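Local coordinates for protein GrgF (Penicillium sp. sh18, PDB 6LZH) that acts as a polyketide transferase of the alpha/beta hydrolase fold in the biosynthesis of gregatin A, a fungal polyketide with an alkylated furanone core, at residues 67-72 / 76-81; 11-14 / 20-23. All coordinates share one frame; numbering follows the deposited sequence.

Contact 1: 67-72 / 76-81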
loop_
_atom_site.group_PDB
_atom_site.type_symbol
_atom_site.label_atom_id
_atom_site.label_comp_id
_atom_site.label_asym_id
_atom_site.label_seq_id
_atom_site.Cartn_x
_atom_site.Cartn_y
_atom_site.Cartn_z
ATOM N N ASP A 67 -5.797 -20.334 1.334
ATOM C CA ASP A 67 -6.515 -19.324 2.098
ATOM C C ASP A 67 -5.599 -18.124 2.279
ATOM O O ASP A 67 -4.458 -18.293 2.738
ATOM C CB ASP A 67 -6.965 -19.866 3.467
ATOM C CG ASP A 67 -8.136 -20.836 3.361
ATOM O OD1 ASP A 67 -9.048 -20.579 2.557
ATOM O OD2 ASP A 67 -8.171 -21.838 4.102
ATOM N N PRO A 68 -6.017 -16.928 1.873
ATOM C CA PRO A 68 -5.189 -15.741 2.108
ATOM C C PRO A 68 -4.994 -15.506 3.598
ATOM O O PRO A 68 -5.643 -16.115 4.450
ATOM C CB PRO A 68 -5.992 -14.606 1.457
ATOM C CG PRO A 68 -6.912 -15.295 0.486
ATOM C CD PRO A 68 -7.243 -16.612 1.116
ATOM N N ARG A 69 -4.057 -14.612 3.906
ATOM C CA ARG A 69 -3.803 -14.215 5.280
ATOM C C ARG A 69 -5.096 -13.905 6.018
ATOM O O ARG A 69 -5.952 -13.174 5.512
ATOM C CB ARG A 69 -2.906 -12.975 5.289
ATOM C CG ARG A 69 -2.321 -12.695 6.645
ATOM C CD ARG A 69 -3.172 -11.768 7.475
ATOM N NE ARG A 69 -3.100 -10.386 7.025
ATOM C CZ ARG A 69 -3.784 -9.403 7.596
ATOM N NH1 ARG A 69 -3.676 -8.154 7.146
ATOM N NH2 ARG A 69 -4.592 -9.678 8.616
ATOM N N GLY A 70 -5.215 -14.437 7.234
ATOM C CA GLY A 70 -6.318 -14.070 8.108
ATOM C C GLY A 70 -7.638 -14.703 7.739
ATOM O O GLY A 70 -8.682 -14.272 8.223
ATOM N N ILE A 71 -7.623 -15.713 6.879
ATOM C CA ILE A 71 -8.833 -16.320 6.339
ATOM C C ILE A 71 -8.711 -17.832 6.472
ATOM O O ILE A 71 -7.612 -18.375 6.338
ATOM C CB ILE A 71 -9.028 -15.915 4.856
ATOM C CG1 ILE A 71 -9.236 -14.402 4.723
ATOM C CG2 ILE A 71 -10.149 -16.700 4.210
ATOM C CD1 ILE A 71 -10.652 -13.945 5.015
ATOM N N GLY A 72 -9.832 -18.506 6.755
ATOM C CA GLY A 72 -9.864 -19.957 6.630
ATOM C C GLY A 72 -8.852 -20.618 7.547
ATOM O O GLY A 72 -8.783 -20.320 8.741
ATOM N N GLY A 76 -2.627 -15.457 10.540
ATOM C CA GLY A 76 -2.811 -14.040 10.324
ATOM C C GLY A 76 -3.794 -13.418 11.291
ATOM O O GLY A 76 -4.879 -13.968 11.513
ATOM N N GLU A 77 -3.429 -12.274 11.872
ATOM C CA GLU A 77 -4.283 -11.529 12.788
ATOM C C GLU A 77 -4.261 -10.052 12.424
ATOM O O GLU A 77 -3.214 -9.537 12.016
ATOM C CB GLU A 77 -3.830 -11.695 14.246
ATOM C CG GLU A 77 -3.920 -13.109 14.768
ATOM C CD GLU A 77 -5.344 -13.546 14.997
ATOM O OE1 GLU A 77 -6.199 -12.681 15.283
ATOM O OE2 GLU A 77 -5.610 -14.757 14.904
ATOM N N PRO A 78 -5.400 -9.348 12.518
ATOM C CA PRO A 78 -6.752 -9.856 12.786
ATOM C C PRO A 78 -7.262 -10.773 11.667
ATOM O O PRO A 78 -6.740 -10.709 10.548
ATOM C CB PRO A 78 -7.611 -8.586 12.845
ATOM C CG PRO A 78 -6.636 -7.442 12.994
ATOM C CD PRO A 78 -5.394 -7.891 12.298
ATOM N N ARG A 79 -8.251 -11.613 11.966
ATOM C CA ARG A 79 -8.906 -12.372 10.906
ATOM C C ARG A 79 -9.747 -11.438 10.041
ATOM O O ARG A 79 -10.108 -10.338 10.461
ATOM C CB ARG A 79 -9.792 -13.457 11.499
ATOM C CG ARG A 79 -9.183 -14.128 12.689
ATOM C CD ARG A 79 -7.976 -14.910 12.267
ATOM N NE ARG A 79 -8.334 -15.985 11.346
ATOM C CZ ARG A 79 -7.449 -16.725 10.687
ATOM N NH1 ARG A 79 -6.143 -16.492 10.826
ATOM N NH2 ARG A 79 -7.874 -17.685 9.875
ATOM N N ASN A 80 -10.052 -11.880 8.819
ATOM C CA ASN A 80 -10.992 -11.153 7.965
ATOM C C ASN A 80 -10.591 -9.689 7.865
ATOM O O ASN A 80 -11.387 -8.770 8.081
ATOM C CB ASN A 80 -12.413 -11.298 8.498
ATOM C CG ASN A 80 -12.861 -12.716 8.511
ATOM O OD1 ASN A 80 -12.964 -13.356 9.564
ATOM N ND2 ASN A 80 -13.084 -13.242 7.327
ATOM N N ASP A 81 -9.311 -9.492 7.593
ATOM C CA ASP A 81 -8.655 -8.190 7.581
ATOM C C ASP A 81 -7.887 -8.162 6.260
ATOM O O ASP A 81 -6.857 -8.826 6.117
ATOM C CB ASP A 81 -7.750 -8.052 8.807
ATOM C CG ASP A 81 -6.956 -6.775 8.800
ATOM O OD1 ASP A 81 -7.568 -5.716 8.569
ATOM O OD2 ASP A 81 -5.725 -6.847 9.007
HETATM O O HOH W 1 -3.292 -6.129 8.982
#
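Asp81 OD2 is gripped by both terminal nitrogens of Arg69, with NH1 and NH2 each 3.1 Å from this one oxygen. The salt bridge is therefore end-on but not the two-oxygen kind. OD2 lies in the guanidinium plane, whereas the carboxylate is turned 59° against it; NH2 meets OD2 on its anti side and NH1 comes from above the carboxylate plane. A water also bridges the pair, donating to OD2 and accepting a weak bond from NH1. The arginine gets there by folding: CG is anti to the backbone N (chi1 -166°), bends at chi2 and chi3 follow, and CD passes 3.7 Å from Gly76 CA. Gln86 takes NE and Ser208 holds the other carboxylate oxygen, OD1, so each group has a further polar partner outside the two segments. With a methionine in place of Arg69, Asp81 OD2 would probably lose its cationic mate and Gln86 its N-H donor.

Both segments belong to the loop that follows strand 62-66 and precedes helix 84-99 of the alpha/beta hydrolase fold. Within it, a type II beta turn from Pro68 to Ile71 puts Gly70 at its third position, where positive phi suits glycine. The peptide oxygen of this residue, Gly70 O, accepts from Asn80 N at 2.8 Å in a nearly straight bond (167°). Arg79 lays its guanidinium over the same peptide, with Gly70 C centred beneath one face. Its NH1 donates to Gly76 O at 2.9 Å, in the carbonyl plane on a lone pair, and also to Ser74 O. Farther along, Ile71 CD1 touches Asn80 ND2 at 3.4 Å, the two side chains crossing at about a right angle while Asn42 binds that amide nitrogen.

Contact 2: 11-14 / 20-23; sequences VEFT and TLRG
Thr20 opens the second strand of an antiparallel beta hairpin at one margin of the alpha/beta hydrolase sheet, and its CG2 meets Glu12 CB at 3.7 Å. This methyl also sits 3.5 Å above the Arg22 guanidinium plane, over its centre. Leu21 forms a hydrogen-bonded pair with Phe13: Leu21 N to Phe13 O is 2.9 Å and Phe13 N to Leu21 O 3.0 Å. On the sheet face they share, Leu21 CB lies over the Phe13 ring, 22° off its normal, a CH-pi contact, while Leu21 CD1 touches Phe13 CZ at 3.7 Å. Tyr66 meets that ring edge-to-face, and the Trp97 ring also meets it, with the planes at about 30°.

Arg22 pairs with Glu12 without backbone bonds, the CA atoms 4.2 Å apart. Their side chains run side by side on the opposite face; extended from CG to NE, Arg22 makes a salt bridge with NE 3.0 Å from Glu12 OE1, its hydrogen bond weak (134°), and Asp75 takes NH1 in a second. Gly23 closes the set with Val11, donating N to Val11 O and accepting Val11 N at Gly23 O, where Val11 CG2 also rests 3.5 Å from that oxygen.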
loop_
_atom_site.group_PDB
_atom_site.type_symbol
_atom_site.label_atom_id
_atom_site.label_comp_id
_atom_site.label_asym_id
_atom_site.label_seq_id
_atom_site.Cartn_x
_atom_site.Cartn_y
_atom_site.Cartn_z
ATOM N N VAL A 11 -1.410 -28.508 1.892
ATOM C CA VAL A 11 -0.073 -27.935 1.798
ATOM C C VAL A 11 -0.046 -26.636 2.600
ATOM O O VAL A 11 -1.080 -26.033 2.901
ATOM C CB VAL A 11 0.367 -27.665 0.331
ATOM C CG1 VAL A 11 0.577 -28.957 -0.445
ATOM C CG2 VAL A 11 -0.663 -26.755 -0.395
ATOM N N GLU A 12 1.163 -26.209 2.953
ATOM C CA GLU A 12 1.339 -24.895 3.544
ATOM C C GLU A 12 2.675 -24.325 3.095
ATOM O O GLU A 12 3.575 -25.051 2.670
ATOM C CB GLU A 12 1.225 -24.931 5.078
ATOM C CG GLU A 12 1.883 -26.093 5.759
ATOM C CD GLU A 12 1.704 -26.065 7.276
ATOM O OE1 GLU A 12 0.554 -26.147 7.758
ATOM O OE2 GLU A 12 2.729 -25.968 7.974
ATOM N N PHE A 13 2.778 -23.001 3.143
ATOM C CA PHE A 13 4.026 -22.355 2.766
ATOM C C PHE A 13 4.151 -21.076 3.575
ATOM O O PHE A 13 3.165 -20.575 4.131
ATOM C CB PHE A 13 4.108 -22.081 1.249
ATOM C CG PHE A 13 3.027 -21.134 0.725
ATOM C CD1 PHE A 13 1.749 -21.612 0.411
ATOM C CD2 PHE A 13 3.302 -19.783 0.532
ATOM C CE1 PHE A 13 0.760 -20.754 -0.081
ATOM C CE2 PHE A 13 2.328 -18.909 0.038
ATOM C CZ PHE A 13 1.054 -19.396 -0.269
ATOM N N THR A 14 5.381 -20.569 3.655
ATOM C CA THR A 14 5.720 -19.452 4.532
ATOM C C THR A 14 5.834 -18.161 3.728
ATOM O O THR A 14 6.337 -18.163 2.599
ATOM C CB THR A 14 7.031 -19.748 5.270
ATOM O OG1 THR A 14 6.929 -21.038 5.901
ATOM C CG2 THR A 14 7.309 -18.702 6.347
ATOM N N THR A 20 2.308 -18.584 8.076
ATOM C CA THR A 20 1.998 -19.823 7.376
ATOM C C THR A 20 0.647 -19.675 6.688
ATOM O O THR A 20 -0.363 -19.411 7.345
ATOM C CB THR A 20 1.952 -21.016 8.334
ATOM O OG1 THR A 20 3.231 -21.200 8.945
ATOM C CG2 THR A 20 1.593 -22.272 7.570
ATOM N N LEU A 21 0.630 -19.828 5.375
ATOM C CA LEU A 21 -0.608 -19.895 4.615
ATOM C C LEU A 21 -0.863 -21.347 4.263
ATOM O O LEU A 21 0.077 -22.091 3.976
ATOM C CB LEU A 21 -0.520 -19.072 3.332
ATOM C CG LEU A 21 -0.134 -17.598 3.487
ATOM C CD1 LEU A 21 -0.300 -16.890 2.149
ATOM C CD2 LEU A 21 -0.960 -16.914 4.579
ATOM N N ARG A 22 -2.125 -21.743 4.264
ATOM C CA ARG A 22 -2.468 -23.145 4.062
ATOM C C ARG A 22 -3.454 -23.279 2.920
ATOM O O ARG A 22 -4.260 -22.378 2.662
ATOM C CB ARG A 22 -3.044 -23.757 5.358
ATOM C CG ARG A 22 -2.049 -23.704 6.526
ATOM C CD ARG A 22 -2.551 -24.316 7.845
ATOM N NE ARG A 22 -1.502 -24.248 8.868
ATOM C CZ ARG A 22 -1.252 -23.178 9.626
ATOM N NH1 ARG A 22 -1.988 -22.083 9.522
ATOM N NH2 ARG A 22 -0.265 -23.207 10.511
ATOM N N GLY A 23 -3.381 -24.411 2.238
ATOM C CA GLY A 23 -4.230 -24.595 1.096
ATOM C C GLY A 23 -4.171 -26.007 0.575
ATOM O O GLY A 23 -3.768 -26.943 1.276
HETATM O O HOH W 2 1.376 -25.868 10.575
#

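How the contacts relate
From the N terminus, contact 2 comes first: strand 9-14 turns back on strand 20-26 across five intervening residues, closing a hairpin. The chain then runs through strand 32-38, helix 49-58 and strand 62-66 before contact 1 folds 67-72 onto 76-81, closing a second, shorter loop of three residues. The two are in series, neither nested nor crossed, with centres about 12 Å apart. They nevertheless meet directly, because strand 20-26 neighbours strand 62-66: Asp67 N lies 2.9 Å from Arg22 O, a probable hydrogen bond, and Leu21 CD2 packs against Arg69 N. The hairpin margin of the sheet is thus tied to the loop leading into helix 84-99.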